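Local coordinates for octopine dehydrogenase (Pecten maximus, PDB 3C7D), which catalyses the NADH-dependent reductive condensation of L-arginine with pyruvate to D-octopine, and its reversal with NAD+, at residues K198-M203 against A393-K398; F35-E40 against I72-E77; H212-F217 against D352-W357. All coordinates share one frame; numbering follows the deposited sequence.

Contact 1 of 3, residues K198-M203 against A393-K398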
loop_
_atom_site.group_PDB
_atom_site.type_symbol
_atom_site.label_atom_id
_atom_site.label_comp_id
_atom_site.label_asym_id
_atom_site.label_seq_id
_atom_site.Cartn_x
_atom_site.Cartn_y
_atom_site.Cartn_z
ATOM N N LYS A 198 16.433 -2.465 0.903
ATOM C CA LYS A 198 17.375 -2.493 2.024
ATOM C C LYS A 198 16.725 -2.263 3.389
ATOM O O LYS A 198 17.170 -2.826 4.388
ATOM C CB LYS A 198 18.506 -1.485 1.794
ATOM C CG LYS A 198 19.374 -1.781 0.573
ATOM C CD LYS A 198 20.528 -0.798 0.487
ATOM C CE LYS A 198 21.572 -1.212 -0.549
ATOM N NZ LYS A 198 21.282 -0.669 -1.907
ATOM N N HIS A 199 15.666 -1.455 3.421
ATOM C CA HIS A 199 15.049 -1.029 4.676
ATOM C C HIS A 199 13.557 -0.755 4.502
ATOM O O HIS A 199 13.124 -0.348 3.424
ATOM C CB HIS A 199 15.748 0.236 5.184
ATOM C CG HIS A 199 15.731 0.381 6.672
ATOM N ND1 HIS A 199 14.761 1.098 7.339
ATOM C CD2 HIS A 199 16.568 -0.096 7.624
ATOM C CE1 HIS A 199 15.000 1.054 8.638
ATOM N NE2 HIS A 199 16.089 0.334 8.837
ATOM N N PHE A 200 12.782 -0.959 5.570
ATOM C CA PHE A 200 11.325 -0.775 5.526
ATOM C C PHE A 200 10.891 0.687 5.438
ATOM O O PHE A 200 9.828 0.995 4.889
ATOM C CB PHE A 200 10.640 -1.481 6.703
ATOM C CG PHE A 200 10.777 -0.760 8.017
ATOM C CD1 PHE A 200 11.942 -0.871 8.772
ATOM C CD2 PHE A 200 9.732 0.016 8.507
ATOM C CE1 PHE A 200 12.065 -0.213 9.988
ATOM C CE2 PHE A 200 9.848 0.681 9.724
ATOM C CZ PHE A 200 11.017 0.563 10.466
ATOM N N LEU A 201 11.716 1.576 5.988
ATOM C CA LEU A 201 11.471 3.015 5.920
ATOM C C LEU A 201 11.734 3.545 4.516
ATOM O O LEU A 201 11.074 4.487 4.073
ATOM C CB LEU A 201 12.324 3.771 6.942
ATOM C CG LEU A 201 11.944 3.726 8.427
ATOM C CD1 LEU A 201 12.931 4.566 9.219
ATOM C CD2 LEU A 201 10.515 4.207 8.676
ATOM N N GLU A 202 12.699 2.937 3.828
ATOM C CA GLU A 202 12.944 3.213 2.418
ATOM C C GLU A 202 11.663 2.965 1.621
ATOM O O GLU A 202 11.194 3.843 0.904
ATOM C CB GLU A 202 14.084 2.338 1.885
ATOM C CG GLU A 202 14.255 2.389 0.369
ATOM C CD GLU A 202 14.831 1.110 -0.208
ATOM O OE1 GLU A 202 15.618 0.427 0.484
ATOM O OE2 GLU A 202 14.500 0.792 -1.370
ATOM N N MET A 203 11.099 1.769 1.775
ATOM C CA MET A 203 9.850 1.389 1.125
ATOM C C MET A 203 8.736 2.380 1.441
ATOM O O MET A 203 7.995 2.792 0.550
ATOM C CB MET A 203 9.439 -0.014 1.579
ATOM C CG MET A 203 8.290 -0.645 0.794
ATOM S SD MET A 203 8.628 -0.835 -0.971
ATOM C CE MET A 203 10.123 -1.814 -0.960
ATOM N N ALA A 393 12.136 4.031 18.463
ATOM C CA ALA A 393 10.830 3.414 18.694
ATOM C C ALA A 393 10.148 3.112 17.360
ATOM O O ALA A 393 9.415 2.127 17.231
ATOM C CB ALA A 393 9.951 4.309 19.558
ATOM N N ILE A 394 10.400 3.973 16.376
ATOM C CA ILE A 394 9.930 3.774 15.006
ATOM C C ILE A 394 10.666 2.603 14.345
ATOM O O ILE A 394 10.053 1.789 13.653
ATOM C CB ILE A 394 10.084 5.076 14.180
ATOM C CG1 ILE A 394 9.024 6.095 14.609
ATOM C CG2 ILE A 394 9.999 4.798 12.682
ATOM C CD1 ILE A 394 9.253 7.492 14.089
ATOM N N LEU A 395 11.972 2.514 14.587
ATOM C CA LEU A 395 12.811 1.480 13.984
ATOM C C LEU A 395 12.664 0.107 14.635
ATOM O O LEU A 395 12.536 -0.897 13.936
ATOM C CB LEU A 395 14.280 1.904 14.011
ATOM C CG LEU A 395 14.714 3.040 13.085
ATOM C CD1 LEU A 395 15.925 3.737 13.658
ATOM C CD2 LEU A 395 15.005 2.533 11.686
ATOM N N THR A 396 12.689 0.065 15.968
ATOM C CA THR A 396 12.718 -1.204 16.705
ATOM C C THR A 396 11.338 -1.671 17.156
ATOM O O THR A 396 11.090 -2.873 17.256
ATOM C CB THR A 396 13.657 -1.154 17.946
ATOM O OG1 THR A 396 13.126 -0.258 18.931
ATOM C CG2 THR A 396 15.064 -0.713 17.558
ATOM N N GLY A 397 10.451 -0.720 17.433
ATOM C CA GLY A 397 9.124 -1.034 17.954
ATOM C C GLY A 397 9.089 -1.091 19.471
ATOM O O GLY A 397 8.050 -1.383 20.064
ATOM N N LYS A 398 10.230 -0.815 20.096
ATOM C CA LYS A 398 10.330 -0.787 21.549
ATOM C C LYS A 398 10.165 0.641 22.058
ATOM O O LYS A 398 10.915 1.540 21.662
ATOM C CB LYS A 398 11.670 -1.364 22.019
ATOM C CG LYS A 398 11.818 -2.869 21.842
ATOM C CD LYS A 398 13.169 -3.346 22.365
ATOM C CE LYS A 398 13.325 -4.854 22.231
ATOM N NZ LYS A 398 14.609 -5.333 22.820
#
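Leu395 puts its CD2 methyl at the rim of the His199 imidazole, 3.4 Å from CE1 and near the plane of the ring, the two side chains crossing at about a right angle. The same methyl meets Leu201, whose CD1 lies 3.8 Å from Leu395 CD2. Leu201 uses its other branch on the residue before, Ile394: these two side chains also cross at about a right angle, with Leu201 CD2 4.1 Å from Ile394 CG2. Phe200 comes in edge first, with CZ 3.5 Å from the carbonyl O of Ile394 and close to the ring plane, while Leu201 CG sits over one face of the phenyl group, toward its rim. With chi1 at 76°, the ring leaves the backbone between N and the carbonyl carbon, directed at the end of the other helix.

The contact sets the N-terminus of helix 200-206 against the C-terminal end of helix 391-396. His199 and Glu202 form a capping box on the first helix, though both of its bonds are weak: Leu201 N to His199 ND1 is 3.4 Å, and His199 N to Glu202 OE1 is 3.5 Å. The far imidazole nitrogen, NE2, bonds to Asn267 OD1, so both ring nitrogens have a partner, the ND1 one weak. On the second helix, Arg126 hydrogen-bonds the carbonyl oxygens of Ile394 and Leu395, just before the chain turns away at Gly397 with positive phi.

Contact 2 of 3, residues F35-E40 against I72-E77. With NAD (nicotinamide-adenine-dinucleotide), chain B.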
loop_
_atom_site.group_PDB
_atom_site.type_symbol
_atom_site.label_atom_id
_atom_site.label_comp_id
_atom_site.label_asym_id
_atom_site.label_seq_id
_atom_site.Cartn_x
_atom_site.Cartn_y
_atom_site.Cartn_z
ATOM N N PHE A 35 -15.304 -8.673 5.989
ATOM C CA PHE A 35 -16.296 -7.726 5.489
ATOM C C PHE A 35 -17.667 -8.395 5.403
ATOM O O PHE A 35 -17.967 -9.109 4.439
ATOM C CB PHE A 35 -15.865 -7.135 4.141
ATOM C CG PHE A 35 -16.802 -6.083 3.605
ATOM C CD1 PHE A 35 -17.416 -5.165 4.457
ATOM C CD2 PHE A 35 -17.052 -5.995 2.239
ATOM C CE1 PHE A 35 -18.278 -4.191 3.960
ATOM C CE2 PHE A 35 -17.910 -5.019 1.732
ATOM C CZ PHE A 35 -18.524 -4.117 2.596
ATOM N N ALA A 36 -18.477 -8.155 6.437
ATOM C CA ALA A 36 -19.807 -8.747 6.594
ATOM C C ALA A 36 -19.813 -10.273 6.420
ATOM O O ALA A 36 -19.301 -10.997 7.280
ATOM C CB ALA A 36 -20.816 -8.066 5.669
ATOM N N ASP A 37 -20.388 -10.753 5.318
ATOM C CA ASP A 37 -20.436 -12.182 5.012
ATOM C C ASP A 37 -19.921 -12.453 3.598
ATOM O O ASP A 37 -20.435 -13.325 2.895
ATOM C CB ASP A 37 -21.861 -12.724 5.172
ATOM C CG ASP A 37 -22.328 -12.740 6.616
ATOM O OD1 ASP A 37 -21.784 -13.528 7.421
ATOM O OD2 ASP A 37 -23.257 -11.973 6.944
ATOM N N GLU A 38 -18.900 -11.697 3.199
ATOM C CA GLU A 38 -18.281 -11.809 1.874
ATOM C C GLU A 38 -17.721 -13.204 1.590
ATOM O O GLU A 38 -17.733 -13.658 0.445
ATOM C CB GLU A 38 -17.177 -10.760 1.726
ATOM C CG GLU A 38 -16.706 -10.517 0.300
ATOM C CD GLU A 38 -15.680 -9.402 0.209
ATOM O OE1 GLU A 38 -14.660 -9.466 0.931
ATOM O OE2 GLU A 38 -15.893 -8.466 -0.592
ATOM N N ALA A 39 -17.229 -13.865 2.637
ATOM C CA ALA A 39 -16.712 -15.228 2.538
ATOM C C ALA A 39 -17.822 -16.196 2.163
ATOM O O ALA A 39 -17.654 -17.032 1.276
ATOM C CB ALA A 39 -16.076 -15.642 3.844
ATOM N N GLU A 40 -18.955 -16.063 2.847
ATOM C CA GLU A 40 -20.146 -16.861 2.573
ATOM C C GLU A 40 -20.707 -16.580 1.181
ATOM O O GLU A 40 -21.225 -17.484 0.527
ATOM C CB GLU A 40 -21.209 -16.588 3.632
ATOM C CG GLU A 40 -22.199 -17.715 3.814
ATOM C CD GLU A 40 -22.642 -17.869 5.258
ATOM O OE1 GLU A 40 -21.828 -17.589 6.170
ATOM O OE2 GLU A 40 -23.802 -18.281 5.479
ATOM N N ILE A 72 -12.757 -20.790 2.109
ATOM C CA ILE A 72 -12.939 -19.338 2.109
ATOM C C ILE A 72 -13.846 -18.976 3.288
ATOM O O ILE A 72 -15.041 -19.281 3.278
ATOM C CB ILE A 72 -13.556 -18.835 0.779
ATOM C CG1 ILE A 72 -12.730 -19.324 -0.418
ATOM C CG2 ILE A 72 -13.667 -17.311 0.780
ATOM C CD1 ILE A 72 -13.525 -19.514 -1.695
ATOM N N THR A 73 -13.271 -18.327 4.298
ATOM C CA THR A 73 -13.952 -18.159 5.586
ATOM C C THR A 73 -13.843 -16.758 6.191
ATOM O O THR A 73 -12.957 -15.982 5.830
ATOM C CB THR A 73 -13.444 -19.194 6.621
ATOM O OG1 THR A 73 -14.143 -19.019 7.859
ATOM C CG2 THR A 73 -11.937 -19.046 6.861
ATOM N N LYS A 74 -14.763 -16.448 7.103
ATOM C CA LYS A 74 -14.682 -15.229 7.907
ATOM C C LYS A 74 -14.142 -15.534 9.305
ATOM O O LYS A 74 -13.904 -14.620 10.102
ATOM C CB LYS A 74 -16.039 -14.510 7.974
ATOM C CG LYS A 74 -17.079 -15.114 8.916
ATOM C CD LYS A 74 -18.117 -14.055 9.289
ATOM C CE LYS A 74 -19.107 -14.550 10.337
ATOM N NZ LYS A 74 -20.218 -15.343 9.739
ATOM N N ASP A 75 -13.950 -16.822 9.584
ATOM C CA ASP A 75 -13.399 -17.296 10.851
ATOM C C ASP A 75 -11.872 -17.238 10.796
ATOM O O ASP A 75 -11.249 -18.010 10.062
ATOM C CB ASP A 75 -13.878 -18.729 11.128
ATOM C CG ASP A 75 -13.573 -19.204 12.547
ATOM O OD1 ASP A 75 -12.748 -18.585 13.254
ATOM O OD2 ASP A 75 -14.169 -20.224 12.955
ATOM N N PRO A 76 -11.264 -16.320 11.572
ATOM C CA PRO A 76 -9.808 -16.180 11.574
ATOM C C PRO A 76 -9.084 -17.400 12.141
ATOM O O PRO A 76 -7.954 -17.676 11.742
ATOM C CB PRO A 76 -9.571 -14.954 12.457
ATOM C CG PRO A 76 -10.772 -14.861 13.321
ATOM C CD PRO A 76 -11.911 -15.362 12.487
ATOM N N GLU A 77 -9.733 -18.126 13.051
ATOM C CA GLU A 77 -9.149 -19.333 13.637
ATOM C C GLU A 77 -8.807 -20.357 12.559
ATOM O O GLU A 77 -7.690 -20.871 12.527
ATOM C CB GLU A 77 -10.078 -19.949 14.689
ATOM C CG GLU A 77 -9.557 -21.257 15.289
ATOM C CD GLU A 77 -10.207 -21.613 16.613
ATOM O OE1 GLU A 77 -11.405 -21.299 16.804
ATOM O OE2 GLU A 77 -9.516 -22.217 17.462
HETATM P PA NAD B . -10.671 -3.533 -3.772
HETATM O O1A NAD B . -11.316 -2.201 -3.726
HETATM O O2A NAD B . -11.085 -4.289 -4.972
HETATM O O5B NAD B . -11.046 -4.366 -2.448
HETATM C C5B NAD B . -12.300 -4.254 -1.817
HETATM C C4B NAD B . -12.276 -5.176 -0.607
HETATM O O4B NAD B . -12.010 -4.456 0.583
HETATM C C3B NAD B . -13.596 -5.883 -0.372
HETATM O O3B NAD B . -13.664 -7.081 -1.103
HETATM C C2B NAD B . -13.573 -6.134 1.119
HETATM O O2B NAD B . -12.948 -7.366 1.399
HETATM C C1B NAD B . -12.726 -5.002 1.676
HETATM N N9A NAD B . -13.607 -3.979 2.277
HETATM C C8A NAD B . -14.245 -2.960 1.609
HETATM N N7A NAD B . -14.962 -2.238 2.497
HETATM C C5A NAD B . -14.795 -2.775 3.725
HETATM C C6A NAD B . -15.303 -2.428 4.974
HETATM N N6A NAD B . -16.384 -1.652 5.021
HETATM N N1A NAD B . -14.956 -3.177 6.088
HETATM C C2A NAD B . -14.115 -4.267 5.961
HETATM N N3A NAD B . -13.616 -4.603 4.711
HETATM C C4A NAD B . -13.947 -3.873 3.608
HETATM O O3 NAD B . -9.064 -3.347 -3.699
HETATM P PN NAD B . -8.025 -4.119 -4.671
HETATM O O1N NAD B . -8.378 -3.861 -6.083
HETATM O O2N NAD B . -7.877 -5.522 -4.216
HETATM O O5D NAD B . -6.651 -3.327 -4.397
HETATM C C5D NAD B . -6.052 -3.264 -3.122
HETATM C C4D NAD B . -4.986 -2.172 -3.117
HETATM O O4D NAD B . -4.154 -2.290 -4.257
HETATM C C3D NAD B . -5.595 -0.777 -3.144
HETATM O O3D NAD B . -5.038 -0.023 -2.093
HETATM C C2D NAD B . -5.204 -0.185 -4.483
HETATM O O2D NAD B . -4.836 1.171 -4.364
HETATM C C1D NAD B . -4.020 -1.043 -4.918
HETATM N N1N NAD B . -3.941 -1.233 -6.385
HETATM C C2N NAD B . -5.006 -1.730 -7.095
HETATM C C3N NAD B . -4.917 -1.914 -8.477
HETATM C C7N NAD B . -5.824 -2.914 -9.135
HETATM O O7N NAD B . -5.669 -3.154 -10.514
HETATM N N7N NAD B . -6.745 -3.560 -8.416
HETATM C C4N NAD B . -3.729 -1.578 -9.131
HETATM C C5N NAD B . -2.649 -1.082 -8.409
HETATM C C6N NAD B . -2.772 -0.914 -7.029
#
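Ala39 packs its methyl straight onto the backbone where Thr73 joins Lys74, with CB 3.4 Å from Thr73 C. Ile72 adds an apolar touch, its CG2 4.2 Å from Ala39 CB, and the Ile72 side chain also rests on Trp42, Thr43 and Leu46 farther along helix 38-46.

Charge joins the segments on the solvent side, where Asp37 and Lys74 are both exposed. Lys74 NZ makes a weak hydrogen bond, 3.3 Å, to Asp37 OD1 within a salt bridge. The two side chains run side by side and point the same way: Lys74 starts between its own N and carbonyl carbon (chi1 77°), passes Ala36 O with CD, and bends at its last torsion to bring the ammonium to the carboxylate. Glu40 OE1 is 4.5 Å from the same NZ, too far for a salt bridge but likely to add some attraction.

This is the edge of a Rossmann-type nucleotide fold: strand 71-73 pairs parallel with strand 27-32, and the chain after the latter leads into helix 38-46 past the coenzyme. Glu38 takes both adenosine ribose hydroxyls, one on each carboxylate oxygen: NAD O2B gives to OE1 and NAD O3B to OE2, each at 2.7 Å. An acid gripping the 2'-hydroxyl is consistent with use of NAD rather than its phosphorylated relative. Phe35 lays one ring face against the adenine, NAD C5A standing 3.6 Å above its plane.

Hydrogen bonds inside 72-77 shape the exit from the strand. Thr73 OG1 accepts from Asp75 N at 2.8 Å, an ST turn, and Asp75 then N-caps helix 76-80, its OD1 met by Glu77 N from 42° above the carboxylate plane.

Contact 3 of 3, residues H212-F217 against D352-W357. With PYR (pyruvic acid), chain C.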
loop_
_atom_site.group_PDB
_atom_site.type_symbol
_atom_site.label_atom_id
_atom_site.label_comp_id
_atom_site.label_asym_id
_atom_site.label_seq_id
_atom_site.Cartn_x
_atom_site.Cartn_y
_atom_site.Cartn_z
ATOM N N HIS A 212 -0.311 11.755 -5.959
ATOM C CA HIS A 212 -1.711 11.982 -6.327
ATOM C C HIS A 212 -2.315 13.246 -5.700
ATOM O O HIS A 212 -3.028 13.978 -6.386
ATOM C CB HIS A 212 -2.564 10.743 -6.039
ATOM C CG HIS A 212 -1.993 9.482 -6.607
ATOM N ND1 HIS A 212 -2.072 9.165 -7.945
ATOM C CD2 HIS A 212 -1.316 8.467 -6.020
ATOM C CE1 HIS A 212 -1.478 8.006 -8.156
ATOM N NE2 HIS A 212 -1.010 7.561 -7.004
ATOM N N PRO A 213 -2.047 13.500 -4.397
ATOM C CA PRO A 213 -2.378 14.812 -3.824
ATOM C C PRO A 213 -1.739 15.995 -4.571
ATOM O O PRO A 213 -2.377 17.043 -4.714
ATOM C CB PRO A 213 -1.828 14.721 -2.397
ATOM C CG PRO A 213 -1.833 13.273 -2.089
ATOM C CD PRO A 213 -1.485 12.596 -3.372
ATOM N N ALA A 214 -0.503 15.820 -5.043
ATOM C CA ALA A 214 0.215 16.865 -5.781
ATOM C C ALA A 214 -0.390 17.120 -7.159
ATOM O O ALA A 214 -0.558 18.275 -7.560
ATOM C CB ALA A 214 1.693 16.524 -5.904
ATOM N N ILE A 215 -0.710 16.038 -7.872
ATOM C CA ILE A 215 -1.357 16.120 -9.185
ATOM C C ILE A 215 -2.745 16.761 -9.084
ATOM O O ILE A 215 -3.131 17.559 -9.942
ATOM C CB ILE A 215 -1.442 14.734 -9.871
ATOM C CG1 ILE A 215 -0.040 14.225 -10.210
ATOM C CG2 ILE A 215 -2.288 14.803 -11.145
ATOM C CD1 ILE A 215 0.026 12.741 -10.496
ATOM N N LEU A 216 -3.482 16.417 -8.032
ATOM C CA LEU A 216 -4.788 17.018 -7.796
ATOM C C LEU A 216 -4.667 18.490 -7.422
ATOM O O LEU A 216 -5.498 19.299 -7.819
ATOM C CB LEU A 216 -5.568 16.237 -6.735
ATOM C CG LEU A 216 -6.137 14.881 -7.176
ATOM C CD1 LEU A 216 -6.545 14.055 -5.971
ATOM C CD2 LEU A 216 -7.312 15.040 -8.138
ATOM N N PHE A 217 -3.619 18.831 -6.676
ATOM C CA PHE A 217 -3.332 20.222 -6.320
ATOM C C PHE A 217 -2.848 21.023 -7.530
ATOM O O PHE A 217 -3.098 22.225 -7.629
ATOM C CB PHE A 217 -2.300 20.277 -5.187
ATOM C CG PHE A 217 -1.977 21.672 -4.709
ATOM C CD1 PHE A 217 -2.866 22.371 -3.898
ATOM C CD2 PHE A 217 -0.769 22.275 -5.052
ATOM C CE1 PHE A 217 -2.565 23.657 -3.449
ATOM C CE2 PHE A 217 -0.457 23.562 -4.606
ATOM C CZ PHE A 217 -1.357 24.252 -3.803
ATOM N N ASP A 352 3.742 19.410 3.626
ATOM C CA ASP A 352 2.796 20.011 4.572
ATOM C C ASP A 352 1.660 20.761 3.880
ATOM O O ASP A 352 0.488 20.579 4.227
ATOM C CB ASP A 352 3.523 20.952 5.543
ATOM C CG ASP A 352 4.382 20.209 6.551
ATOM O OD1 ASP A 352 4.276 18.967 6.631
ATOM O OD2 ASP A 352 5.166 20.869 7.268
ATOM N N LYS A 353 2.017 21.594 2.901
ATOM C CA LYS A 353 1.042 22.386 2.145
ATOM C C LYS A 353 0.036 21.489 1.421
ATOM O O LYS A 353 -1.158 21.790 1.389
ATOM C CB LYS A 353 1.747 23.339 1.167
ATOM C CG LYS A 353 0.809 24.311 0.429
ATOM C CD LYS A 353 1.462 25.671 0.146
ATOM C CE LYS A 353 2.566 25.594 -0.911
ATOM N NZ LYS A 353 3.283 26.898 -1.080
ATOM N N LEU A 354 0.529 20.384 0.861
ATOM C CA LEU A 354 -0.325 19.407 0.188
ATOM C C LEU A 354 -1.287 18.747 1.166
ATOM O O LEU A 354 -2.472 18.591 0.868
ATOM C CB LEU A 354 0.513 18.339 -0.524
ATOM C CG LEU A 354 1.317 18.735 -1.764
ATOM C CD1 LEU A 354 2.139 17.550 -2.247
ATOM C CD2 LEU A 354 0.418 19.252 -2.881
ATOM N N ILE A 355 -0.769 18.369 2.332
ATOM C CA ILE A 355 -1.581 17.753 3.377
ATOM C C ILE A 355 -2.703 18.698 3.807
ATOM O O ILE A 355 -3.864 18.295 3.871
ATOM C CB ILE A 355 -0.716 17.293 4.588
ATOM C CG1 ILE A 355 0.129 16.075 4.198
ATOM C CG2 ILE A 355 -1.591 16.959 5.795
ATOM C CD1 ILE A 355 1.305 15.792 5.124
ATOM N N MET A 356 -2.354 19.956 4.068
ATOM C CA MET A 356 -3.331 20.967 4.480
ATOM C C MET A 356 -4.458 21.173 3.461
ATOM O O MET A 356 -5.609 21.389 3.847
ATOM C CB MET A 356 -2.643 22.305 4.784
ATOM C CG MET A 356 -1.781 22.322 6.052
ATOM S SD MET A 356 -2.612 21.744 7.554
ATOM C CE MET A 356 -3.954 22.929 7.713
ATOM N N TRP A 357 -4.124 21.102 2.173
ATOM C CA TRP A 357 -5.103 21.313 1.105
ATOM C C TRP A 357 -5.998 20.096 0.907
ATOM O O TRP A 357 -7.222 20.218 0.907
ATOM C CB TRP A 357 -4.417 21.691 -0.214
ATOM C CG TRP A 357 -5.381 21.856 -1.358
ATOM C CD1 TRP A 357 -6.181 22.934 -1.608
ATOM C CD2 TRP A 357 -5.654 20.907 -2.396
ATOM N NE1 TRP A 357 -6.931 22.718 -2.738
ATOM C CE2 TRP A 357 -6.626 21.483 -3.243
ATOM C CE3 TRP A 357 -5.166 19.628 -2.696
ATOM C CZ2 TRP A 357 -7.124 20.825 -4.370
ATOM C CZ3 TRP A 357 -5.661 18.973 -3.818
ATOM C CH2 TRP A 357 -6.630 19.574 -4.642
HETATM C C PYR C . 0.028 2.842 -6.092
HETATM O O PYR C . 0.526 1.864 -5.332
HETATM O OXT PYR C . -1.333 2.848 -6.257
HETATM C CA PYR C . 0.861 3.849 -6.720
HETATM O O3 PYR C . 0.320 5.115 -6.848
HETATM C CB PYR C . 2.275 3.514 -7.277
#
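Phe217 drives the edge of its ring into a face of the Trp357 indole, a T-shaped pair with the phenyl and five-membered ring centroids 5.0 Å apart and planes at 72°. The leading atom is CD1, 3.5 Å from Trp357 CD2. Trp357 extends its indole with CG opposite the backbone N (chi1 177°), which carries the six-membered ring under the main chain of the other helix: Phe217 CA makes a CH-pi contact 4.0 Å from that ring's centroid, and CZ3 also meets Leu216 CB.

Leu354 completes the tight part. Its CD1 meets Ala214 CB at 3.8 Å, while CD2 fits between Phe217 CB, 3.7 Å away, and the backbone at Ala214. The axes of 212-217 and 352-357 pass 9.8 Å apart at 73°, so helices 211-220 and 349-361 of the alpha-helical domain meet here through a few bulky groups. Replacing Trp357 by an alanine would probably leave the Phe217 edge without its aromatic face and open a gap beside Leu216 and the Phe217 main chain.

Packing thins out on the other sides. The Pro213 ring is loosely placed, its CB 4.7 Å from Leu354 CB, and leans instead on Ile330 and Met334 of helix 330-344. Toward solvent, exposed Lys353 merely skirts the contact, and Phe217 and Trp357 are themselves partly exposed.

No hydrogen bond crosses between the two segments; the side chains that meet are apolar, with backbone carbonyls of Pro213 and Leu216 against the indole. The polar chemistry belongs to the active-site residue His212, whose NE2 donates an almost straight 2.8 Å bond, in the imidazole plane, to the keto oxygen O3 of pyruvate. That bond would probably polarise the ketone and favour attack on its carbon by the amine of arginine.

Overall arrangement
The three contacts are separate in space, none touching another, and contacts 2 and 3 lie on either side of the bound NAD and pyruvate. Contact 2 holds the adenosine end of NAD in the nucleotide-binding part, while contact 3 carries His212 to pyruvate from the helical domain; their centres are 37 Å apart, on opposite sides of the centre of the chain. NAD runs from contact 2 toward that pyruvate. Contact 1 lies away from both, its centre 32 Å from that of contact 2, its nearest atoms about 13 Å from those of contact 3. It lies on the helix that carries Met206, which binds L-arginine, and the next helix carries His212.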